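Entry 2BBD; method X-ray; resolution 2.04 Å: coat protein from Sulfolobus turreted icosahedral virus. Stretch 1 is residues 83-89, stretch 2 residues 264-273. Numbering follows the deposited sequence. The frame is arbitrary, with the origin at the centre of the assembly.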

# COMPACT_ATOMS: atom_id res chain seq x y z
N GLY A 83 -3.97 2.59 3.06
CA GLY A 83 -5.06 3.56 3.14
C GLY A 83 -4.61 4.92 2.63
O GLY A 83 -5.34 5.60 1.90
N ILE A 84 -3.41 5.33 3.00
CA ILE A 84 -2.89 6.60 2.54
C ILE A 84 -2.66 6.50 1.02
O ILE A 84 -2.91 7.46 0.29
N LEU A 85 -2.24 5.34 0.55
CA LEU A 85 -2.03 5.16 -0.88
C LEU A 85 -3.39 5.30 -1.58
O LEU A 85 -3.49 5.89 -2.66
N MSE A 86 -4.45 4.78 -0.96
CA MSE A 86 -5.78 4.88 -1.55
C MSE A 86 -6.20 6.35 -1.64
O MSE A 86 -6.78 6.80 -2.63
N TYR A 87 -5.93 7.09 -0.57
CA TYR A 87 -6.27 8.51 -0.51
C TYR A 87 -5.70 9.23 -1.73
O TYR A 87 -6.42 9.95 -2.43
N TYR A 88 -4.42 9.05 -1.99
CA TYR A 88 -3.77 9.70 -3.12
C TYR A 88 -4.25 9.24 -4.49
O TYR A 88 -4.53 10.06 -5.37
N THR A 89 -4.35 7.92 -4.67
CA THR A 89 -4.76 7.36 -5.95
C THR A 89 -6.24 7.54 -6.28
O THR A 89 -6.66 7.23 -7.39
N ALA A 264 -4.86 17.50 -2.17
CA ALA A 264 -3.92 18.04 -1.20
C ALA A 264 -3.29 16.86 -0.45
O ALA A 264 -3.81 15.75 -0.49
N PRO A 265 -2.18 17.10 0.27
CA PRO A 265 -1.47 16.07 1.03
C PRO A 265 -2.34 15.42 2.11
O PRO A 265 -3.16 16.09 2.74
N TYR A 266 -2.14 14.12 2.33
CA TYR A 266 -2.87 13.40 3.37
C TYR A 266 -2.57 14.09 4.71
O TYR A 266 -3.44 14.20 5.58
N SER A 267 -1.33 14.53 4.86
CA SER A 267 -0.91 15.27 6.04
C SER A 267 0.41 15.93 5.68
O SER A 267 0.93 15.73 4.57
N GLY A 268 0.96 16.73 6.58
CA GLY A 268 2.22 17.37 6.29
C GLY A 268 3.38 16.39 6.35
O GLY A 268 4.51 16.76 6.04
N ALA A 269 3.13 15.14 6.73
CA ALA A 269 4.22 14.18 6.84
C ALA A 269 4.17 13.01 5.87
O ALA A 269 4.84 11.99 6.08
N SER A 270 3.39 13.15 4.80
CA SER A 270 3.26 12.09 3.81
C SER A 270 3.51 12.60 2.40
O SER A 270 3.09 13.70 2.05
N ALA A 271 4.19 11.79 1.59
CA ALA A 271 4.47 12.15 0.20
C ALA A 271 4.75 10.92 -0.66
O ALA A 271 5.20 9.87 -0.17
N ILE A 272 4.48 11.04 -1.95
CA ILE A 272 4.73 9.95 -2.89
C ILE A 272 5.78 10.33 -3.92
O ILE A 272 5.77 11.43 -4.48
N ILE A 273 6.70 9.40 -4.17
CA ILE A 273 7.75 9.59 -5.16
C ILE A 273 7.46 8.72 -6.37
O ILE A 273 7.63 7.50 -6.30

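A tyrosine can serve a packing contact twice over, its ring packing against apolar neighbours while its hydroxyl hydrogen-bonds to polar groups nearby. The coat protein of Sulfolobus turreted icosahedral virus offers a compact example where a helix, residues 83-89, meets a loop and the strand that follows it, residues 264-273. Three tyrosines, Y88, Y266 and Y87, dominate the 473 Å² buried between the two stretches.

Y88 covers the most. Its CA-to-CB bond points toward the second stretch, and with chi1 in the m well (-78°) the ring lies beside I272, whose CG1 sits over one face. I272, itself directed toward the helix in an m, t rotamer, also brings its CD1 to 3.5 Å from Y88 CB. L85 adds a looser contact at the same end: although its CA-to-CB bond points away, its t, p rotamer carries CD1 to 4.3 Å from I272 CD1. At the far end of the Y88 ring the chemistry turns polar. The backbone N of Y266 donates to Y88 OH at 3.1 Å in a nearly straight bond (165°), and Y88 OH also pairs with S270 OG at 2.9 Å, a hydrogen bond in which either hydroxyl could be the donor. S270 reaches this position from the start of the strand with chi1 in p. S270 OG also accepts a weak hydrogen bond from S267 N, at 3.4 Å, within the beta turn from S267 to S270, so the turn and the helix are joined through one serine.

Y266 works differently. Its CA-to-CB bond runs sideways, and a t rotamer sets the ring against both I84, over its face, and Y87, at its edge. I84, in the m, t rotamer, places CG1 over the ring face, 3.7 Å from the centroid of the Y266 ring and only 16° off its normal, a CH-pi contact; the same CG1 lies 3.6 Å from Y266 CE2. The edge of the Y266 ring meets the face of Y87, with centroids 5.2 Å apart and planes at 78°. This edge-to-face arrangement brings Y266 CD1 within 3.7 Å of Y87 CG.

Y87 completes the set. Directed toward the loop with chi1 t (169°), it points its hydroxyl end at the backbone of A264 and P265, and Y87 OH donates to A264 O at 2.7 Å. The two helix tyrosines thus make complementary use of the loop backbone: Y87 OH donates a hydrogen bond to a carbonyl, whereas Y88 OH accepts one from an amide.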

# COMPACT_ATOMS: atom_id res chain seq x y z
CB ILE A 84 -1.59 6.98 3.30
CG1 ILE A 84 -1.93 7.28 4.76
CG2 ILE A 84 -0.93 8.21 2.67
CD1 ILE A 84 -0.73 7.35 5.69
CB LEU A 85 -1.43 3.78 -1.19
CG LEU A 85 -1.09 3.52 -2.67
CD1 LEU A 85 0.00 4.49 -3.12
CD2 LEU A 85 -0.62 2.08 -2.86
CB MSE A 86 -6.80 4.11 -0.71
CG MSE A 86 -6.59 2.61 -0.67
SE MSE A 86 -6.58 1.83 -2.45
CE MSE A 86 -4.69 1.39 -2.56
CB TYR A 87 -5.70 9.12 0.77
CG TYR A 87 -5.75 10.62 0.84
CD1 TYR A 87 -6.86 11.29 1.34
CD2 TYR A 87 -4.65 11.39 0.42
CE1 TYR A 87 -6.89 12.69 1.44
CE2 TYR A 87 -4.67 12.78 0.50
CZ TYR A 87 -5.78 13.42 1.01
OH TYR A 87 -5.76 14.78 1.10
CB TYR A 88 -2.25 9.52 -3.02
CG TYR A 88 -1.59 10.45 -2.03
CD1 TYR A 88 -1.45 11.81 -2.30
CD2 TYR A 88 -1.10 9.98 -0.81
CE1 TYR A 88 -0.85 12.68 -1.40
CE2 TYR A 88 -0.50 10.84 0.12
CZ TYR A 88 -0.37 12.20 -0.19
OH TYR A 88 0.23 13.07 0.69
CB THR A 89 -4.38 5.86 -6.02
OG1 THR A 89 -5.03 5.14 -4.97
CG2 THR A 89 -2.88 5.69 -5.87
CB ALA A 264 -4.64 18.97 -0.23
CB PRO A 265 -0.29 16.82 1.66
CG PRO A 265 -0.10 18.00 0.75
CD PRO A 265 -1.52 18.41 0.43
CB TYR A 266 -2.43 11.94 3.40
CG TYR A 266 -3.10 11.14 4.46
CD1 TYR A 266 -4.43 10.71 4.31
CD2 TYR A 266 -2.43 10.83 5.65
CE1 TYR A 266 -5.06 9.99 5.32
CE2 TYR A 266 -3.06 10.11 6.65
CZ TYR A 266 -4.37 9.69 6.48
OH TYR A 266 -4.96 8.97 7.49
CB SER A 267 -0.71 14.38 7.27
OG SER A 267 0.47 13.61 7.17
CB ALA A 269 4.31 13.65 8.28
CB SER A 270 1.85 11.49 3.87
OG SER A 270 0.89 12.45 3.44
CB ALA A 271 5.65 13.14 0.13
CB ILE A 272 3.45 9.56 -3.64
CG1 ILE A 272 2.45 8.91 -2.66
CG2 ILE A 272 3.81 8.63 -4.78
CD1 ILE A 272 1.09 8.62 -3.26
CB ILE A 273 9.15 9.17 -4.64
CG1 ILE A 273 9.61 10.08 -3.51
CG2 ILE A 273 10.15 9.18 -5.79
CD1 ILE A 273 9.00 9.72 -2.17